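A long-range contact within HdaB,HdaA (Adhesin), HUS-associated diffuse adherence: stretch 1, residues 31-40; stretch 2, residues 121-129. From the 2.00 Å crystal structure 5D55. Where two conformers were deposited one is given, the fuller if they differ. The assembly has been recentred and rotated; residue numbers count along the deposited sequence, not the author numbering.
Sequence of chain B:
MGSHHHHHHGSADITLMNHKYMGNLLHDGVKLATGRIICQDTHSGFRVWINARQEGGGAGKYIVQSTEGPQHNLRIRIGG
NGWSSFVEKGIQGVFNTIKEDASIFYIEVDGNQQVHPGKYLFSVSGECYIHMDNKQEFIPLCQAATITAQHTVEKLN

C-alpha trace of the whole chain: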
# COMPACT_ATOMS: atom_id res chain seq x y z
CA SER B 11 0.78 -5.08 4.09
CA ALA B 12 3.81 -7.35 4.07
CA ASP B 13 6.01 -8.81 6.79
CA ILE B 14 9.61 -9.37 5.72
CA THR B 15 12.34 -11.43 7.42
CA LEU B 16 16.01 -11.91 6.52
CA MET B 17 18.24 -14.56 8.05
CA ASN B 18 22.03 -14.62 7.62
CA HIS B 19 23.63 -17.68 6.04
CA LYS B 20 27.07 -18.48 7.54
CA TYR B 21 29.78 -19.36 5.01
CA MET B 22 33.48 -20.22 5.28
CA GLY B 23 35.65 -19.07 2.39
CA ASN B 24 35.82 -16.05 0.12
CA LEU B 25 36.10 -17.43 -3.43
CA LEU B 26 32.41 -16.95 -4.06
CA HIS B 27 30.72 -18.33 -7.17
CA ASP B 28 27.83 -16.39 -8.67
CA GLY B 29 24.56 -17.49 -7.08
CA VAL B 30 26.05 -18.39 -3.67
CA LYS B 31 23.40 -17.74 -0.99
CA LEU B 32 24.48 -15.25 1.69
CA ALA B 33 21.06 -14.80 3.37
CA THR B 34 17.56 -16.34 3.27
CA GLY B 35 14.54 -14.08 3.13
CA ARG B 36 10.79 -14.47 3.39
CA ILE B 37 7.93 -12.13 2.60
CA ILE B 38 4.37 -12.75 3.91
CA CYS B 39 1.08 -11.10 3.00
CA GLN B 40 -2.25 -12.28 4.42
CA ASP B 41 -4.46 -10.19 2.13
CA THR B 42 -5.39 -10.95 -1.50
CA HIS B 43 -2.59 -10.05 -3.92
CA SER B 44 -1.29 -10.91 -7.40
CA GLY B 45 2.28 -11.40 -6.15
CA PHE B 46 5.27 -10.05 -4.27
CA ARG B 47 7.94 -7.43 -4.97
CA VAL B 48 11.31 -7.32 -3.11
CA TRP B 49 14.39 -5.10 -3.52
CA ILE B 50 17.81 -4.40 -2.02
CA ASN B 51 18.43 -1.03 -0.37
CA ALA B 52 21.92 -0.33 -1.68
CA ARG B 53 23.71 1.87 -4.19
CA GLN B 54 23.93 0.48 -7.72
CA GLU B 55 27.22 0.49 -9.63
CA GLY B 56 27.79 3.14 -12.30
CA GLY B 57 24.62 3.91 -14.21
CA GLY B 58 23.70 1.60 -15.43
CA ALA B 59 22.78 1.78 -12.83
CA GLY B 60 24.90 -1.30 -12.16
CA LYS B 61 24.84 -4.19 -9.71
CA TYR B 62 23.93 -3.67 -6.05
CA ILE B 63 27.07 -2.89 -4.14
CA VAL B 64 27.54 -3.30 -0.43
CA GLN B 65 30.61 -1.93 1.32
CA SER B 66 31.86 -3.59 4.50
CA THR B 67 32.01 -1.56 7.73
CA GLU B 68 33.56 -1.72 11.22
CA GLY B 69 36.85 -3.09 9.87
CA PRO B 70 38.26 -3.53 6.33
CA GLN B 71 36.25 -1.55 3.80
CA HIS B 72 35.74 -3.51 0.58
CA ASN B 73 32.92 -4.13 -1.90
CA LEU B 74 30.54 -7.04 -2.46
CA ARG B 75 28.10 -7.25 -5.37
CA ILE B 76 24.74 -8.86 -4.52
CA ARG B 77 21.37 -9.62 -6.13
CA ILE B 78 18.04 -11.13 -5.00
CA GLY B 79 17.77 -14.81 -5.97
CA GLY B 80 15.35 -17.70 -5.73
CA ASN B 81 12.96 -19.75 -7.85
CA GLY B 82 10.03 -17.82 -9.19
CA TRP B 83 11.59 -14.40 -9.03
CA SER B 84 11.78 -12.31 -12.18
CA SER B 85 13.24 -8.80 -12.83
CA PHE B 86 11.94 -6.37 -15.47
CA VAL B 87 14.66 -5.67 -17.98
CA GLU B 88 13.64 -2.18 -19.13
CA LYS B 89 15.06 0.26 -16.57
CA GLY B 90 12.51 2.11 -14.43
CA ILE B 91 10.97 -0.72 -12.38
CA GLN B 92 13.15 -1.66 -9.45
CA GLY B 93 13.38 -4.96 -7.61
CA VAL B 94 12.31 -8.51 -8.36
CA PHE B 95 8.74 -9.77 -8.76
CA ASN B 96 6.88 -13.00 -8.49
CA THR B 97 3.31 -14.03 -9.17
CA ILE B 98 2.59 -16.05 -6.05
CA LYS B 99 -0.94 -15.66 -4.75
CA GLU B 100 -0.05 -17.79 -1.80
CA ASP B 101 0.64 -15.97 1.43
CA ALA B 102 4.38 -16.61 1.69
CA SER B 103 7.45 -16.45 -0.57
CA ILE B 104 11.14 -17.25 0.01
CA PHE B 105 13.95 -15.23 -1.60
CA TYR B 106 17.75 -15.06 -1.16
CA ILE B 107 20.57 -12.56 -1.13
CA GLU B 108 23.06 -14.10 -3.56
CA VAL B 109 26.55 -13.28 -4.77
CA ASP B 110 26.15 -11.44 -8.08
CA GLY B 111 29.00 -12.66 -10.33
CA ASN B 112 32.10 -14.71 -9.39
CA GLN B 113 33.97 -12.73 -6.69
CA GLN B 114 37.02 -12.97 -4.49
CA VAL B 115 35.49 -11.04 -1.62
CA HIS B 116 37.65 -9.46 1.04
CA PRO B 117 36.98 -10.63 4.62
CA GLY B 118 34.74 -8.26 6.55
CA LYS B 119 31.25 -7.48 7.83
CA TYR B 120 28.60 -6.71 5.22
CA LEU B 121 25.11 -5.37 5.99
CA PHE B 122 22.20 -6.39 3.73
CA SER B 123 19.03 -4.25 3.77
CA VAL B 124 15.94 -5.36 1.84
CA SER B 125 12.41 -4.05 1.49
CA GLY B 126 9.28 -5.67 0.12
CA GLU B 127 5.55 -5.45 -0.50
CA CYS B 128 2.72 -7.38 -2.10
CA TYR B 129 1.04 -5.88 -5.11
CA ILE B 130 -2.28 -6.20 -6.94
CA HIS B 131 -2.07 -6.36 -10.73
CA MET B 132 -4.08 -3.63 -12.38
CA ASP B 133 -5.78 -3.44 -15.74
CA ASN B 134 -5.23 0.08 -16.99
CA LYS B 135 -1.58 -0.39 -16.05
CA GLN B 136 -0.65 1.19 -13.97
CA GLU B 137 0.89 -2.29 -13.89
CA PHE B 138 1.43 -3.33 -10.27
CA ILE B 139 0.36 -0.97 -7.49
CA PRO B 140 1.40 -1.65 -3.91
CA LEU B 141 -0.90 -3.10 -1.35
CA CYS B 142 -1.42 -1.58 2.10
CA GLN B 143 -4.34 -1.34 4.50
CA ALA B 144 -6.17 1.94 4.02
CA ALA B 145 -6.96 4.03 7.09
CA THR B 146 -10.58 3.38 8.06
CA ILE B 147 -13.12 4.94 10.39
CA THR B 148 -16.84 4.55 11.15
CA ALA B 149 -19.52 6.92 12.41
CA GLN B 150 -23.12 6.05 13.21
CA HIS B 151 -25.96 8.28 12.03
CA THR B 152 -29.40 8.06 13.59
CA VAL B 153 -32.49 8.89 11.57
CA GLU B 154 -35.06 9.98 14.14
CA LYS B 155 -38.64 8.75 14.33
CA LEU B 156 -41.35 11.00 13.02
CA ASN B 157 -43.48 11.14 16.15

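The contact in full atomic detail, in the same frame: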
# COMPACT_ATOMS: atom_id res chain seq x y z
N LYS B 31 24.39 -18.35 -1.88
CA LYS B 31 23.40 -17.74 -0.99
C LYS B 31 24.06 -17.21 0.28
O LYS B 31 24.72 -17.97 1.01
CB LYS B 31 22.29 -18.74 -0.65
CG LYS B 31 21.44 -19.17 -1.84
CD LYS B 31 20.70 -20.47 -1.54
CE LYS B 31 19.62 -20.75 -2.57
NZ LYS B 31 18.91 -22.04 -2.24
N LEU B 32 23.88 -15.92 0.53
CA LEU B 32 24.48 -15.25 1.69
C LEU B 32 23.46 -14.96 2.80
O LEU B 32 23.84 -14.73 3.95
CB LEU B 32 25.13 -13.93 1.28
CG LEU B 32 26.21 -13.93 0.19
CD1 LEU B 32 26.54 -12.51 -0.14
CD2 LEU B 32 27.46 -14.68 0.64
N ALA B 33 22.18 -14.96 2.43
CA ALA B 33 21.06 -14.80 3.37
C ALA B 33 19.76 -15.36 2.79
O ALA B 33 19.59 -15.40 1.57
CB ALA B 33 20.87 -13.34 3.76
N THR B 34 18.85 -15.78 3.67
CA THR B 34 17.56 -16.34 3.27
C THR B 34 16.45 -15.43 3.75
O THR B 34 16.37 -15.10 4.95
CB THR B 34 17.33 -17.75 3.87
OG1 THR B 34 18.43 -18.60 3.55
CG2 THR B 34 16.00 -18.38 3.35
N GLY B 35 15.60 -15.01 2.82
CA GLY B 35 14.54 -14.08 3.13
C GLY B 35 13.17 -14.70 2.97
O GLY B 35 13.01 -15.73 2.33
N ARG B 36 12.17 -14.07 3.57
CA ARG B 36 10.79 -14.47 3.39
C ARG B 36 9.92 -13.23 3.46
O ARG B 36 10.14 -12.35 4.30
CB ARG B 36 10.36 -15.47 4.45
CG ARG B 36 8.91 -15.94 4.32
CD ARG B 36 8.50 -16.78 5.50
NE ARG B 36 8.67 -16.04 6.74
CZ ARG B 36 8.91 -16.59 7.92
NH1 ARG B 36 8.99 -17.92 8.04
NH2 ARG B 36 9.05 -15.82 8.99
N ILE B 37 8.94 -13.17 2.57
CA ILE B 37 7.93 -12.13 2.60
C ILE B 37 6.54 -12.77 2.75
O ILE B 37 6.25 -13.76 2.09
CB ILE B 37 8.02 -11.20 1.35
CG1 ILE B 37 6.93 -10.13 1.37
CG2 ILE B 37 8.02 -12.02 0.03
CD1 ILE B 37 7.31 -8.90 0.57
N ILE B 38 5.72 -12.22 3.65
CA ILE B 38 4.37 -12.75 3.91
C ILE B 38 3.32 -11.65 3.78
O ILE B 38 3.51 -10.55 4.30
CB ILE B 38 4.23 -13.40 5.33
CG1 ILE B 38 5.17 -14.58 5.49
CG2 ILE B 38 2.76 -13.86 5.60
CD1 ILE B 38 5.40 -15.00 6.94
N CYS B 39 2.24 -11.97 3.08
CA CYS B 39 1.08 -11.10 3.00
C CYS B 39 -0.18 -11.94 3.16
O CYS B 39 -0.39 -12.91 2.43
CB CYS B 39 0.99 -10.38 1.66
SG CYS B 39 2.43 -9.50 1.10
N GLN B 40 -1.00 -11.56 4.13
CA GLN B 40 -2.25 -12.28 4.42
C GLN B 40 -3.37 -11.94 3.44
O GLN B 40 -4.19 -12.80 3.09
CB GLN B 40 -2.71 -11.98 5.85
N LEU B 121 26.51 -5.53 5.58
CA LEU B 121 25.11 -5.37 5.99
C LEU B 121 24.15 -5.37 4.79
O LEU B 121 24.26 -4.54 3.88
CB LEU B 121 24.96 -4.09 6.81
CG LEU B 121 23.57 -3.78 7.35
CD1 LEU B 121 23.30 -4.55 8.64
CD2 LEU B 121 23.38 -2.28 7.55
N PHE B 122 23.22 -6.33 4.78
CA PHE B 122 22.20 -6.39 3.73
C PHE B 122 20.91 -5.77 4.26
O PHE B 122 20.44 -6.13 5.34
CB PHE B 122 21.87 -7.82 3.32
CG PHE B 122 23.07 -8.70 3.04
CD1 PHE B 122 24.21 -8.20 2.41
CD2 PHE B 122 23.01 -10.04 3.35
CE1 PHE B 122 25.29 -9.04 2.13
CE2 PHE B 122 24.08 -10.88 3.09
CZ PHE B 122 25.22 -10.38 2.47
N SER B 123 20.33 -4.84 3.48
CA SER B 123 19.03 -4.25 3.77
C SER B 123 18.11 -4.52 2.60
O SER B 123 18.48 -4.24 1.45
CB SER B 123 19.13 -2.74 3.97
OG SER B 123 17.85 -2.13 4.02
N VAL B 124 16.93 -5.07 2.89
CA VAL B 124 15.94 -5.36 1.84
C VAL B 124 14.58 -4.83 2.25
O VAL B 124 14.28 -4.69 3.45
CB VAL B 124 15.84 -6.89 1.51
CG1 VAL B 124 17.17 -7.42 0.96
CG2 VAL B 124 15.44 -7.66 2.74
N SER B 125 13.77 -4.50 1.25
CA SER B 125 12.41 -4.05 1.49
C SER B 125 11.49 -4.85 0.58
O SER B 125 11.94 -5.44 -0.41
CB SER B 125 12.26 -2.55 1.24
OG SER B 125 13.01 -1.82 2.18
N GLY B 126 10.21 -4.89 0.92
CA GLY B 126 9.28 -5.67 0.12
C GLY B 126 7.84 -5.33 0.39
O GLY B 126 7.50 -4.73 1.43
N GLU B 127 6.99 -5.73 -0.55
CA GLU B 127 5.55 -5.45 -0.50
C GLU B 127 4.84 -6.50 -1.35
O GLU B 127 5.48 -7.19 -2.16
CB GLU B 127 5.26 -4.04 -1.05
CG GLU B 127 5.57 -3.87 -2.56
CD GLU B 127 5.60 -2.41 -3.06
OE1 GLU B 127 5.81 -1.46 -2.28
OE2 GLU B 127 5.42 -2.22 -4.28
N CYS B 128 3.54 -6.68 -1.12
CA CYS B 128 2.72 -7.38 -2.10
C CYS B 128 2.07 -6.36 -2.99
O CYS B 128 1.97 -5.19 -2.62
CB CYS B 128 1.66 -8.24 -1.45
SG CYS B 128 2.33 -9.76 -0.89
N TYR B 129 1.65 -6.79 -4.17
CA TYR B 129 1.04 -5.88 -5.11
C TYR B 129 -0.19 -6.53 -5.73
O TYR B 129 -0.35 -7.75 -5.68
CB TYR B 129 2.05 -5.47 -6.21
CG TYR B 129 2.37 -6.61 -7.15
CD1 TYR B 129 1.56 -6.87 -8.26
CD2 TYR B 129 3.45 -7.45 -6.91
CE1 TYR B 129 1.83 -7.93 -9.12
CE2 TYR B 129 3.74 -8.51 -7.77
CZ TYR B 129 2.92 -8.74 -8.87
OH TYR B 129 3.19 -9.79 -9.70

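Strands that lie far apart in sequence can be joined without sharing a single backbone hydrogen bond, provided that side chains fill the space between them and, where the chains come nearest, a covalent link closes it. The adhesin HdaB,HdaA offers a compact example. The strand in stretch 1 and the strand running through 121-129 run in roughly the same direction, inclined by 34°, with their axes 7.6 Å apart at closest approach. No hydrogen bond passes between the two stretches, and the contact, which buries 305 Å² in all, rests on apolar packing and one disulfide.

Leu-121, at the start of the second stretch, is exposed and takes no part. The next residue, Phe-122, does the work at this wide end, where its CA is still 8.5 Å from the CA of Ala-33. Its CA-to-CB bond points toward the first stretch, and with chi1 in the m well the ring reaches across the gap. Phe-122 CZ lies 3.6 Å from Leu-32 CD1, while Ala-33 CB sits at the ring edge, 4.0 Å from Phe-122 CD2. A large aromatic side chain suits a separation of this size, and the small methyl of Ala-33 fits beside it; all three residues are buried.

From Ser-123 to Ser-125 the second stretch makes no contact with the first. Val-124 is buried but does not reach across, and opposite this part of the strand Gly-35 offers no side chain. The hydroxyls of Ser-123 and Ser-125 are hydrogen-bonded elsewhere in the structure.

At Gly-126 the bulk changes sides. Ile-37, with both chi angles t, extends its CD1 to 3.6 Å from Gly-126 C and 3.4 Å from Glu-127 N, so that the methyl packs directly against the backbone. Glycine suits this place because a CB here would point toward the first stretch and come 2.8 Å from Ile-37 CD1, a clash. Glu-127 contributes its main chain to this contact while its CA-to-CB bond points away, leaving the carboxylate clear of the apolar contact.

Cys-128 completes the junction. The CA atoms of Cys-128 and Cys-39 are 6.5 Å apart, and both CA-to-CB bonds point toward the opposing stretch, with both chi1 angles in the m well. Cys-128 SG and Cys-39 SG are bonded at 2.0 Å, with a chi3 of 101°, close to the right angle that disulfides favour. Both cysteines are buried, so the covalent link also serves as apolar filling. Tyr-129 then turns its CA-to-CB bond away, and the contact ends.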